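Local coordinates for protein dTDP-4-dehydrorhamnose reductase (Bacillus anthracis, PDB 3SC6) that catalyses the NADP(H)-dependent interconversion of dTDP-4-dehydrorhamnose and dTDP-L-rhamnose, the reductase step of the bacterial rhamnose-biosynthetic pathway, at residues A[81-86]-A[128-133]; A[149-154]-A[199-204]. All coordinates share one frame; numbering follows the deposited sequence. Where two conformers were deposited one is given.

Interaction 1: residues A[81-86]-A[128-133]. With NAP (NADP nicotinamide-adenine-dinucleotide phosphate), chain G.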
ATOM      1  N   VAL A  81      12.625   3.337 -12.492  1.00 48.73           N
ATOM      2  CA  VAL A  81      13.184   2.020 -12.766  1.00 47.27           C
ATOM      3  C   VAL A  81      12.490   0.965 -11.919  1.00 45.79           C
ATOM      4  O   VAL A  81      12.050  -0.052 -12.436  1.00 45.06           O
ATOM      5  CB  VAL A  81      14.714   1.964 -12.520  1.00 48.48           C
ATOM      6  CG1 VAL A  81      15.235   0.543 -12.706  1.00 47.54           C
ATOM      7  CG2 VAL A  81      15.439   2.921 -13.446  1.00 48.82           C
ATOM      8  N   ILE A  82      12.370   1.222 -10.622  1.00 45.64           N
ATOM      9  CA  ILE A  82      11.727   0.276  -9.716  1.00 45.15           C
ATOM     10  C   ILE A  82      10.215   0.212  -9.862  1.00 43.73           C
ATOM     11  O   ILE A  82       9.673  -0.839 -10.156  1.00 43.20           O
ATOM     12  CB  ILE A  82      12.026   0.595  -8.229  1.00 46.03           C
ATOM     13  CG1 ILE A  82      13.526   0.534  -7.942  1.00 47.48           C
ATOM     14  CG2 ILE A  82      11.302  -0.402  -7.320  1.00 45.65           C
ATOM     15  CD1 ILE A  82      14.129  -0.813  -8.197  1.00 50.84           C
ATOM     16  N   ASN A  83       9.544   1.343  -9.654  1.00 43.96           N
ATOM     17  CA  ASN A  83       8.084   1.415  -9.741  1.00 43.48           C
ATOM     18  C   ASN A  83       7.439   1.283 -11.118  1.00 43.55           C
ATOM     19  O   ASN A  83       6.387   0.647 -11.247  1.00 43.79           O
ATOM     20  CB  ASN A  83       7.581   2.697  -9.066  1.00 44.30           C
ATOM     21  CG  ASN A  83       7.839   2.716  -7.565  1.00 44.29           C
ATOM     22  OD1 ASN A  83       8.200   1.703  -6.973  1.00 42.76           O
ATOM     23  ND2 ASN A  83       7.611   3.863  -6.940  1.00 44.98           N
ATOM     24  N   ALA A  84       8.043   1.885 -12.135  1.00 43.60           N
ATOM     25  CA  ALA A  84       7.491   1.818 -13.486  1.00 42.83           C
ATOM     26  C   ALA A  84       8.015   0.607 -14.261  1.00 42.68           C
ATOM     27  O   ALA A  84       7.271  -0.348 -14.519  1.00 41.03           O
ATOM     28  CB  ALA A  84       7.803   3.097 -14.237  1.00 43.85           C
ATOM     29  N   ILE A  85       9.296   0.657 -14.632  1.00 42.80           N
ATOM     30  CA  ILE A  85       9.929  -0.425 -15.380  1.00 42.00           C
ATOM     31  C   ILE A  85       9.746  -1.754 -14.661  1.00 41.11           C
ATOM     32  O   ILE A  85       9.513  -2.783 -15.289  1.00 41.03           O
ATOM     33  CB  ILE A  85      11.439  -0.151 -15.629  1.00 43.27           C
ATOM     34  CG1 ILE A  85      11.622   1.158 -16.408  1.00 43.25           C
ATOM     35  CG2 ILE A  85      12.084  -1.298 -16.394  1.00 42.81           C
ATOM     36  CD1 ILE A  85      10.903   1.180 -17.733  1.00 41.41           C
ATOM     37  N   GLY A  86       9.837  -1.727 -13.340  1.00 41.30           N
ATOM     38  CA  GLY A  86       9.676  -2.935 -12.542  1.00 41.06           C
ATOM     39  C   GLY A  86       8.305  -3.566 -12.711  1.00 40.32           C
ATOM     40  O   GLY A  86       8.184  -4.782 -12.834  1.00 41.24           O
ATOM     41  N   ASN A 128       3.432  13.969  -6.786  1.00 54.56           N
ATOM     42  CA  ASN A 128       4.884  13.937  -6.567  1.00 54.61           C
ATOM     43  C   ASN A 128       5.554  12.822  -7.368  1.00 53.28           C
ATOM     44  O   ASN A 128       4.872  12.012  -7.982  1.00 52.68           O
ATOM     45  CB  ASN A 128       5.180  13.792  -5.071  1.00 55.35           C
ATOM     46  CG  ASN A 128       4.614  12.513  -4.476  1.00 53.73           C
ATOM     47  OD1 ASN A 128       4.283  11.570  -5.192  1.00 54.16           O
ATOM     48  ND2 ASN A 128       4.538  12.466  -3.154  1.00 54.47           N
ATOM     49  N   ILE A 129       6.885  12.770  -7.353  1.00 53.84           N
ATOM     50  CA  ILE A 129       7.618  11.733  -8.105  1.00 52.90           C
ATOM     51  C   ILE A 129       7.163  10.317  -7.772  1.00 51.44           C
ATOM     52  O   ILE A 129       6.990   9.498  -8.669  1.00 50.87           O
ATOM     53  CB  ILE A 129       9.142  11.861  -7.947  1.00 53.95           C
ATOM     54  CG1 ILE A 129       9.621  13.177  -8.556  1.00 55.66           C
ATOM     55  CG2 ILE A 129       9.846  10.739  -8.680  1.00 52.80           C
ATOM     56  CD1 ILE A 129       9.339  13.295 -10.044  1.00 55.35           C
ATOM     57  N   TYR A 130       6.987  10.019  -6.491  1.00 51.78           N
ATOM     58  CA  TYR A 130       6.536   8.689  -6.089  1.00 50.33           C
ATOM     59  C   TYR A 130       5.210   8.360  -6.746  1.00 49.75           C
ATOM     60  O   TYR A 130       5.055   7.298  -7.358  1.00 48.90           O
ATOM     61  CB  TYR A 130       6.409   8.602  -4.571  1.00 50.65           C
ATOM     62  CG  TYR A 130       5.742   7.338  -4.058  1.00 49.55           C
ATOM     63  CD1 TYR A 130       6.450   6.154  -3.894  1.00 49.00           C
ATOM     64  CD2 TYR A 130       4.405   7.356  -3.682  1.00 48.60           C
ATOM     65  CE1 TYR A 130       5.826   5.012  -3.404  1.00 48.98           C
ATOM     66  CE2 TYR A 130       3.782   6.234  -3.190  1.00 48.58           C
ATOM     67  CZ  TYR A 130       4.488   5.067  -3.050  1.00 48.99           C
ATOM     68  OH  TYR A 130       3.839   3.958  -2.555  1.00 46.57           O
ATOM     69  N   GLY A 131       4.258   9.279  -6.625  1.00 50.08           N
ATOM     70  CA  GLY A 131       2.937   9.093  -7.207  1.00 49.45           C
ATOM     71  C   GLY A 131       2.977   8.914  -8.713  1.00 48.97           C
ATOM     72  O   GLY A 131       2.258   8.076  -9.262  1.00 48.32           O
ATOM     73  N   ALA A 132       3.825   9.698  -9.376  1.00 49.69           N
ATOM     74  CA  ALA A 132       3.968   9.640 -10.828  1.00 49.44           C
ATOM     75  C   ALA A 132       4.630   8.356 -11.279  1.00 48.59           C
ATOM     76  O   ALA A 132       4.281   7.811 -12.322  1.00 48.57           O
ATOM     77  CB  ALA A 132       4.763  10.832 -11.326  1.00 50.39           C
ATOM     78  N   SER A 133       5.590   7.878 -10.498  1.00 48.95           N
ATOM     79  CA  SER A 133       6.301   6.651 -10.830  1.00 48.64           C
ATOM     80  C   SER A 133       5.365   5.449 -10.791  1.00 47.47           C
ATOM     81  O   SER A 133       5.422   4.596 -11.677  1.00 46.90           O
ATOM     82  CB  SER A 133       7.476   6.426  -9.880  1.00 49.29           C
ATOM     83  OG  SER A 133       7.024   6.292  -8.547  1.00 50.39           O
TER
HETATM   84  PA  NAP G 285       8.138  -1.394   1.796  1.00 60.45           P
HETATM   85  O1A NAP G 285       9.181  -0.405   1.335  1.00 59.85           O
HETATM   86  O2A NAP G 285       8.274  -2.027   3.164  1.00 58.79           O
HETATM   87  O5B NAP G 285       8.016  -2.576   0.712  1.00 59.65           O
HETATM   88  C5B NAP G 285       8.655  -2.508  -0.560  1.00 59.18           C
HETATM   89  C4B NAP G 285       9.653  -3.655  -0.672  1.00 58.22           C
HETATM   90  O4B NAP G 285      10.135  -3.753  -2.022  1.00 57.98           O
HETATM   91  C3B NAP G 285      10.867  -3.451   0.233  1.00 57.50           C
HETATM   92  O3B NAP G 285      11.052  -4.553   1.124  1.00 55.08           O
HETATM   93  C2B NAP G 285      12.037  -3.349  -0.719  1.00 57.55           C
HETATM   94  O2B NAP G 285      13.218  -3.948  -0.188  1.00 58.30           O
HETATM   95  C1B NAP G 285      11.524  -4.072  -1.959  1.00 56.91           C
HETATM   96  N9A NAP G 285      12.309  -3.732  -3.177  1.00 54.53           N
HETATM   97  C8A NAP G 285      13.015  -2.610  -3.417  1.00 52.90           C
HETATM   98  N7A NAP G 285      13.605  -2.720  -4.629  1.00 52.32           N
HETATM   99  C5A NAP G 285      13.271  -3.921  -5.137  1.00 51.54           C
HETATM  100  C6A NAP G 285      13.587  -4.635  -6.396  1.00 49.70           C
HETATM  101  N6A NAP G 285      14.379  -4.063  -7.336  1.00 48.31           N
HETATM  102  N1A NAP G 285      13.060  -5.867  -6.583  1.00 49.94           N
HETATM  103  C2A NAP G 285      12.273  -6.428  -5.645  1.00 52.23           C
HETATM  104  N3A NAP G 285      11.977  -5.794  -4.491  1.00 52.47           N
HETATM  105  C4A NAP G 285      12.460  -4.555  -4.218  1.00 52.90           C
HETATM  106  O3  NAP G 285       6.686  -0.694   1.684  1.00 61.63           O
HETATM  107  PN  NAP G 285       5.297  -1.527   1.731  1.00 61.32           P
HETATM  108  O1N NAP G 285       4.259  -0.650   2.391  1.00 62.92           O
HETATM  109  O2N NAP G 285       5.542  -2.929   2.229  1.00 59.73           O
HETATM  110  O5D NAP G 285       4.915  -1.647   0.177  1.00 65.90           O
HETATM  111  C5D NAP G 285       3.634  -2.134  -0.222  1.00 67.98           C
HETATM  112  C4D NAP G 285       3.117  -1.360  -1.433  1.00 68.93           C
HETATM  113  O4D NAP G 285       2.115  -0.415  -1.027  1.00 69.89           O
HETATM  114  C3D NAP G 285       4.210  -0.572  -2.151  1.00 68.88           C
HETATM  115  O3D NAP G 285       4.239  -0.921  -3.537  1.00 67.59           O
HETATM  116  C2D NAP G 285       3.837   0.884  -1.978  1.00 68.85           C
HETATM  117  O2D NAP G 285       4.123   1.614  -3.172  1.00 66.20           O
HETATM  118  C1D NAP G 285       2.347   0.852  -1.656  1.00 70.70           C
HETATM  119  N1N NAP G 285       1.908   1.953  -0.784  1.00 73.35           N
HETATM  120  C2N NAP G 285       2.439   2.096   0.442  1.00 75.20           C
HETATM  121  C3N NAP G 285       2.029   3.131   1.282  1.00 76.06           C
HETATM  122  C7N NAP G 285       2.646   3.266   2.648  1.00 76.52           C
HETATM  123  O7N NAP G 285       3.549   2.505   2.967  1.00 76.95           O
HETATM  124  N7N NAP G 285       2.207   4.198   3.492  1.00 77.08           N
HETATM  125  C4N NAP G 285       1.054   4.018   0.835  1.00 75.71           C
HETATM  126  C5N NAP G 285       0.518   3.847  -0.430  1.00 74.59           C
HETATM  127  C6N NAP G 285       0.962   2.797  -1.226  1.00 74.04           C
HETATM  128  P2B NAP G 285      14.435  -3.035   0.344  1.00 58.86           P
HETATM  129  O1X NAP G 285      15.325  -4.033   1.044  1.00 60.87           O
HETATM  130  O2X NAP G 285      15.039  -2.434  -0.903  1.00 60.63           O
HETATM  131  O3X NAP G 285      13.780  -2.028   1.257  1.00 57.85           O
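Asn83 and Ser133 make the one hydrogen bond between these two helix segments: Asn83 ND2 donates to Ser133 OG over 3.0 Å, almost straight (171°) and in the plane of the amide. CG beside the backbone N (chi1 -65°) swings the amide toward Ser133, with ND2 to the serine and OD1 accepting from Tyr66 N, so both ends of the group are held. Ser133 OG in turn donates a hydrogen bond to Tyr130 O, one turn earlier; a small hydroxyl suits a place where it must accept from one helix and donate to its own. At the start of the second helix Asn128 is the N-cap, OD1 taking the N-H of Gly131.

Between the two segments apolar contact is slight: Ala84 CB lies 3.8 Å from Ser133 O, and its small methyl also packs on Ala136 and Phe140.

The cofactor adds a third kind of contact. Tyr130 OH is hydrogen-bonded to O2D of the nicotinamide ribose, while Ile82 CD1 meets the adenine amino group N6A. Tyr130 and Lys134, which also binds NADP, match the YxxxK signature of short-chain dehydrogenases. Segments 81-86 of helix 76-97 and 129-133 of helix 129-144 run nearly parallel (17°), with Tyr103 of strand 100-106 weakly bonded to Asn83 O.

Interaction 2: residues A[149-154]-A[199-204]. With NAP (NADP nicotinamide-adenine-dinucleotide phosphate), chain G.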
ATOM      1  N   PHE A 149      -5.446  -6.622 -10.939  1.00 37.65           N
ATOM      2  CA  PHE A 149      -6.175  -5.906  -9.921  1.00 37.79           C
ATOM      3  C   PHE A 149      -5.265  -4.789  -9.444  1.00 38.46           C
ATOM      4  O   PHE A 149      -4.274  -5.051  -8.762  1.00 37.92           O
ATOM      5  CB  PHE A 149      -6.479  -6.786  -8.706  1.00 37.79           C
ATOM      6  CG  PHE A 149      -7.296  -7.997  -9.006  1.00 36.03           C
ATOM      7  CD1 PHE A 149      -8.669  -7.945  -8.961  1.00 33.75           C
ATOM      8  CD2 PHE A 149      -6.687  -9.205  -9.284  1.00 34.61           C
ATOM      9  CE1 PHE A 149      -9.422  -9.071  -9.217  1.00 34.32           C
ATOM     10  CE2 PHE A 149      -7.438 -10.330  -9.536  1.00 33.74           C
ATOM     11  CZ  PHE A 149      -8.804 -10.262  -9.505  1.00 32.08           C
ATOM     12  N   ILE A 150      -5.559  -3.554  -9.828  1.00 39.87           N
ATOM     13  CA  ILE A 150      -4.741  -2.433  -9.384  1.00 40.48           C
ATOM     14  C   ILE A 150      -5.372  -2.026  -8.064  1.00 40.94           C
ATOM     15  O   ILE A 150      -6.495  -1.531  -8.041  1.00 41.97           O
ATOM     16  CB  ILE A 150      -4.723  -1.268 -10.384  1.00 40.53           C
ATOM     17  CG1 ILE A 150      -4.111  -1.726 -11.708  1.00 42.19           C
ATOM     18  CG2 ILE A 150      -3.902  -0.127  -9.842  1.00 40.33           C
ATOM     19  CD1 ILE A 150      -4.019  -0.639 -12.750  1.00 44.08           C
ATOM     20  N   VAL A 151      -4.665  -2.274  -6.965  1.00 41.38           N
ATOM     21  CA  VAL A 151      -5.176  -1.940  -5.643  1.00 42.18           C
ATOM     22  C   VAL A 151      -4.458  -0.752  -4.995  1.00 43.49           C
ATOM     23  O   VAL A 151      -3.351  -0.882  -4.478  1.00 43.76           O
ATOM     24  CB  VAL A 151      -5.098  -3.164  -4.691  1.00 42.28           C
ATOM     25  CG1 VAL A 151      -5.586  -2.793  -3.302  1.00 40.41           C
ATOM     26  CG2 VAL A 151      -5.914  -4.330  -5.250  1.00 40.22           C
ATOM     27  N   ARG A 152      -5.106   0.407  -5.027  1.00 44.79           N
ATOM     28  CA  ARG A 152      -4.557   1.620  -4.441  1.00 45.86           C
ATOM     29  C   ARG A 152      -4.922   1.661  -2.969  1.00 47.03           C
ATOM     30  O   ARG A 152      -6.082   1.445  -2.609  1.00 46.55           O
ATOM     31  CB  ARG A 152      -5.142   2.836  -5.143  1.00 46.20           C
ATOM     32  CG  ARG A 152      -4.766   2.935  -6.591  1.00 46.91           C
ATOM     33  CD  ARG A 152      -5.556   3.997  -7.294  1.00 47.53           C
ATOM     34  NE  ARG A 152      -5.186   4.093  -8.698  1.00 47.29           N
ATOM     35  CZ  ARG A 152      -5.842   4.818  -9.595  1.00 48.56           C
ATOM     36  NH1 ARG A 152      -6.954   5.456  -9.252  1.00 50.92           N
ATOM     37  NH2 ARG A 152      -5.427   4.852 -10.853  1.00 48.68           N
ATOM     38  N   THR A 153      -3.931   1.926  -2.124  1.00 48.35           N
ATOM     39  CA  THR A 153      -4.142   2.003  -0.689  1.00 49.98           C
ATOM     40  C   THR A 153      -3.429   3.263  -0.202  1.00 51.40           C
ATOM     41  O   THR A 153      -2.871   3.999  -1.016  1.00 52.02           O
ATOM     42  CB  THR A 153      -3.597   0.773   0.033  1.00 49.59           C
ATOM     43  OG1 THR A 153      -3.962   0.824   1.417  1.00 51.89           O
ATOM     44  CG2 THR A 153      -2.081   0.687  -0.120  1.00 49.77           C
ATOM     45  N   SER A 154      -3.434   3.512   1.111  1.00 52.92           N
ATOM     46  CA  SER A 154      -2.779   4.707   1.662  1.00 54.00           C
ATOM     47  C   SER A 154      -2.573   4.647   3.171  1.00 54.68           C
ATOM     48  O   SER A 154      -3.347   3.991   3.874  1.00 54.00           O
ATOM     49  CB  SER A 154      -3.646   5.927   1.372  1.00 55.09           C
ATOM     50  OG  SER A 154      -4.922   5.784   1.982  1.00 56.00           O
ATOM     51  N   ASN A 199      -7.002 -10.984  -0.610  1.00 45.97           N
ATOM     52  CA  ASN A 199      -7.330 -12.397  -0.601  1.00 47.31           C
ATOM     53  C   ASN A 199      -8.683 -12.637  -1.298  1.00 46.98           C
ATOM     54  O   ASN A 199      -8.831 -13.576  -2.077  1.00 47.21           O
ATOM     55  CB  ASN A 199      -7.390 -12.883   0.859  1.00 48.75           C
ATOM     56  CG  ASN A 199      -7.599 -14.372   0.980  1.00 50.52           C
ATOM     57  OD1 ASN A 199      -7.324 -15.128   0.055  1.00 53.44           O
ATOM     58  ND2 ASN A 199      -8.024 -14.809   2.153  1.00 56.50           N
ATOM     59  N   LYS A 200      -9.659 -11.775  -1.023  1.00 46.68           N
ATOM     60  CA  LYS A 200     -10.992 -11.901  -1.622  1.00 47.95           C
ATOM     61  C   LYS A 200     -10.962 -11.655  -3.131  1.00 46.44           C
ATOM     62  O   LYS A 200     -11.634 -12.353  -3.890  1.00 46.43           O
ATOM     63  CB  LYS A 200     -11.988 -10.979  -0.902  1.00 49.12           C
ATOM     64  CG  LYS A 200     -12.146 -11.332   0.595  1.00 52.89           C
ATOM     65  CD  LYS A 200     -13.050 -10.371   1.386  1.00 57.39           C
ATOM     66  CE  LYS A 200     -14.480 -10.334   0.881  1.00 61.26           C
ATOM     67  NZ  LYS A 200     -15.157 -11.665   0.970  1.00 65.73           N
ATOM     68  N   LEU A 201     -10.165 -10.681  -3.567  1.00 45.46           N
ATOM     69  CA  LEU A 201     -10.051 -10.364  -4.997  1.00 44.85           C
ATOM     70  C   LEU A 201      -9.362 -11.451  -5.824  1.00 44.61           C
ATOM     71  O   LEU A 201      -9.771 -11.718  -6.952  1.00 44.05           O
ATOM     72  CB  LEU A 201      -9.305  -9.042  -5.209  1.00 44.24           C
ATOM     73  CG  LEU A 201      -9.946  -7.747  -4.703  1.00 45.33           C
ATOM     74  CD1 LEU A 201      -8.980  -6.578  -4.848  1.00 45.24           C
ATOM     75  CD2 LEU A 201     -11.262  -7.472  -5.436  1.00 44.89           C
ATOM     76  N   ILE A 202      -8.323 -12.078  -5.273  1.00 44.66           N
ATOM     77  CA  ILE A 202      -7.605 -13.127  -6.015  1.00 44.86           C
ATOM     78  C   ILE A 202      -8.446 -14.385  -6.306  1.00 45.71           C
ATOM     79  O   ILE A 202      -8.136 -15.121  -7.241  1.00 46.97           O
ATOM     80  CB  ILE A 202      -6.214 -13.460  -5.398  1.00 45.25           C
ATOM     81  CG1 ILE A 202      -6.338 -14.189  -4.065  1.00 46.35           C
ATOM     82  CG2 ILE A 202      -5.400 -12.181  -5.204  1.00 43.52           C
ATOM     83  CD1 ILE A 202      -4.995 -14.500  -3.436  1.00 43.97           C
ATOM     84  N   HIS A 203      -9.498 -14.637  -5.520  1.00 46.10           N
ATOM     85  CA  HIS A 203     -10.370 -15.812  -5.760  1.00 46.50           C
ATOM     86  C   HIS A 203     -11.375 -15.566  -6.883  1.00 46.26           C
ATOM     87  O   HIS A 203     -12.122 -16.466  -7.250  1.00 47.67           O
ATOM     88  CB  HIS A 203     -11.153 -16.228  -4.508  1.00 47.05           C
ATOM     89  CG  HIS A 203     -10.310 -16.812  -3.421  1.00 48.61           C
ATOM     90  ND1 HIS A 203      -9.680 -16.048  -2.464  1.00 49.90           N
ATOM     91  CD2 HIS A 203     -10.030 -18.102  -3.118  1.00 50.43           C
ATOM     92  CE1 HIS A 203      -9.027 -16.840  -1.632  1.00 50.51           C
ATOM     93  NE2 HIS A 203      -9.226 -18.091  -2.004  1.00 51.06           N
ATOM     94  N   THR A 204     -11.393 -14.353  -7.421  0.50 45.54           N
ATOM     95  CA  THR A 204     -12.311 -14.006  -8.497  0.50 45.65           C
ATOM     96  C   THR A 204     -11.545 -13.449  -9.685  0.50 44.17           C
ATOM     97  O   THR A 204     -10.317 -13.385  -9.669  0.50 43.35           O
ATOM     98  CB  THR A 204     -13.310 -12.932  -8.043  0.50 45.98           C
ATOM     99  OG1 THR A 204     -12.606 -11.726  -7.711  0.50 46.13           O
ATOM    100  CG2 THR A 204     -14.100 -13.413  -6.841  0.50 47.54           C
TER
HETATM  101  PA  NAP G 285       8.138  -1.394   1.796  1.00 60.45           P
HETATM  102  O1A NAP G 285       9.181  -0.405   1.335  1.00 59.85           O
HETATM  103  O2A NAP G 285       8.274  -2.027   3.164  1.00 58.79           O
HETATM  104  O5B NAP G 285       8.016  -2.576   0.712  1.00 59.65           O
HETATM  105  C5B NAP G 285       8.655  -2.508  -0.560  1.00 59.18           C
HETATM  106  C4B NAP G 285       9.653  -3.655  -0.672  1.00 58.22           C
HETATM  107  O4B NAP G 285      10.135  -3.753  -2.022  1.00 57.98           O
HETATM  108  C3B NAP G 285      10.867  -3.451   0.233  1.00 57.50           C
HETATM  109  O3B NAP G 285      11.052  -4.553   1.124  1.00 55.08           O
HETATM  110  C2B NAP G 285      12.037  -3.349  -0.719  1.00 57.55           C
HETATM  111  O2B NAP G 285      13.218  -3.948  -0.188  1.00 58.30           O
HETATM  112  C1B NAP G 285      11.524  -4.072  -1.959  1.00 56.91           C
HETATM  113  N9A NAP G 285      12.309  -3.732  -3.177  1.00 54.53           N
HETATM  114  C8A NAP G 285      13.015  -2.610  -3.417  1.00 52.90           C
HETATM  115  N7A NAP G 285      13.605  -2.720  -4.629  1.00 52.32           N
HETATM  116  C5A NAP G 285      13.271  -3.921  -5.137  1.00 51.54           C
HETATM  117  C6A NAP G 285      13.587  -4.635  -6.396  1.00 49.70           C
HETATM  118  N6A NAP G 285      14.379  -4.063  -7.336  1.00 48.31           N
HETATM  119  N1A NAP G 285      13.060  -5.867  -6.583  1.00 49.94           N
HETATM  120  C2A NAP G 285      12.273  -6.428  -5.645  1.00 52.23           C
HETATM  121  N3A NAP G 285      11.977  -5.794  -4.491  1.00 52.47           N
HETATM  122  C4A NAP G 285      12.460  -4.555  -4.218  1.00 52.90           C
HETATM  123  O3  NAP G 285       6.686  -0.694   1.684  1.00 61.63           O
HETATM  124  PN  NAP G 285       5.297  -1.527   1.731  1.00 61.32           P
HETATM  125  O1N NAP G 285       4.259  -0.650   2.391  1.00 62.92           O
HETATM  126  O2N NAP G 285       5.542  -2.929   2.229  1.00 59.73           O
HETATM  127  O5D NAP G 285       4.915  -1.647   0.177  1.00 65.90           O
HETATM  128  C5D NAP G 285       3.634  -2.134  -0.222  1.00 67.98           C
HETATM  129  C4D NAP G 285       3.117  -1.360  -1.433  1.00 68.93           C
HETATM  130  O4D NAP G 285       2.115  -0.415  -1.027  1.00 69.89           O
HETATM  131  C3D NAP G 285       4.210  -0.572  -2.151  1.00 68.88           C
HETATM  132  O3D NAP G 285       4.239  -0.921  -3.537  1.00 67.59           O
HETATM  133  C2D NAP G 285       3.837   0.884  -1.978  1.00 68.85           C
HETATM  134  O2D NAP G 285       4.123   1.614  -3.172  1.00 66.20           O
HETATM  135  C1D NAP G 285       2.347   0.852  -1.656  1.00 70.70           C
HETATM  136  N1N NAP G 285       1.908   1.953  -0.784  1.00 73.35           N
HETATM  137  C2N NAP G 285       2.439   2.096   0.442  1.00 75.20           C
HETATM  138  C3N NAP G 285       2.029   3.131   1.282  1.00 76.06           C
HETATM  139  C7N NAP G 285       2.646   3.266   2.648  1.00 76.52           C
HETATM  140  O7N NAP G 285       3.549   2.505   2.967  1.00 76.95           O
HETATM  141  N7N NAP G 285       2.207   4.198   3.492  1.00 77.08           N
HETATM  142  C4N NAP G 285       1.054   4.018   0.835  1.00 75.71           C
HETATM  143  C5N NAP G 285       0.518   3.847  -0.430  1.00 74.59           C
HETATM  144  C6N NAP G 285       0.962   2.797  -1.226  1.00 74.04           C
HETATM  145  P2B NAP G 285      14.435  -3.035   0.344  1.00 58.86           P
HETATM  146  O1X NAP G 285      15.325  -4.033   1.044  1.00 60.87           O
HETATM  147  O2X NAP G 285      15.039  -2.434  -0.903  1.00 60.63           O
HETATM  148  O3X NAP G 285      13.780  -2.028   1.257  1.00 57.85           O
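Leu201 O takes two hydrogen bonds from Thr204, one from its backbone N (3.1 Å) and, in the conformer described, one from its hydroxyl OG1 (2.9 Å), both from the same face of the carbonyl plane. Phe149 brings ring atoms CE1 and CZ up to this same oxygen. Threonine suits the place, since its short hydroxyl can fold back to a carbonyl three residues earlier. Thr204 O lies at the edge of the Phe149 ring, near its plane and 3.5 Å from CZ, and also accepts from Lys100 NZ.

The rest of the contact is apolar. Leu201 CB sits over one face of Phe149 in a CH-pi contact, 4.2 Å from the ring centroid and displaced from its centre, the two side chains running antiparallel past one another; the flat ring offers leucine a broad surface. The leucine branch reaches further along the strand: Leu201 CD1 meets Val151 CG2 tip to tip at 3.8 Å. Beta-branched valine suits a strand, and with CG2 beside the backbone N (CG1 anti to it, chi1 178°) it presents that methyl to the leucine. Phe149 and Val151, two apart on the strand, thus both face the helix.

Farther along, Thr153 and Ser154 border the nicotinamide ring of NADP. Strand 148-157 runs parallel to strands 100-106 and 208-211, and helix 191-202 packs on this face of the Rossmann sheet, with Val102 and Tyr210 beside the contact.

In the fold
Both contacts are buried, and helix 129-144 of interaction 1 leads directly into strand 148-157 of interaction 2. Their centres lie about 20 Å apart and their nearest atoms about 7 Å, so they do not touch; both meet NADP, and Tyr103 of strand 100-106 neighbours both. Interaction 1 joins helix to helix, mainly through polar side chains, and its residues reach both the adenine and the nicotinamide ribose. Interaction 2 joins helix 191-202 to the sheet through aromatic and aliphatic side chains, with no hydrogen bond between its two segments, and only the C-terminal residues of 149-154 approach the nicotinamide. Interaction 1 thus lies at the cofactor, whereas interaction 2 is mainly helix-on-sheet core packing.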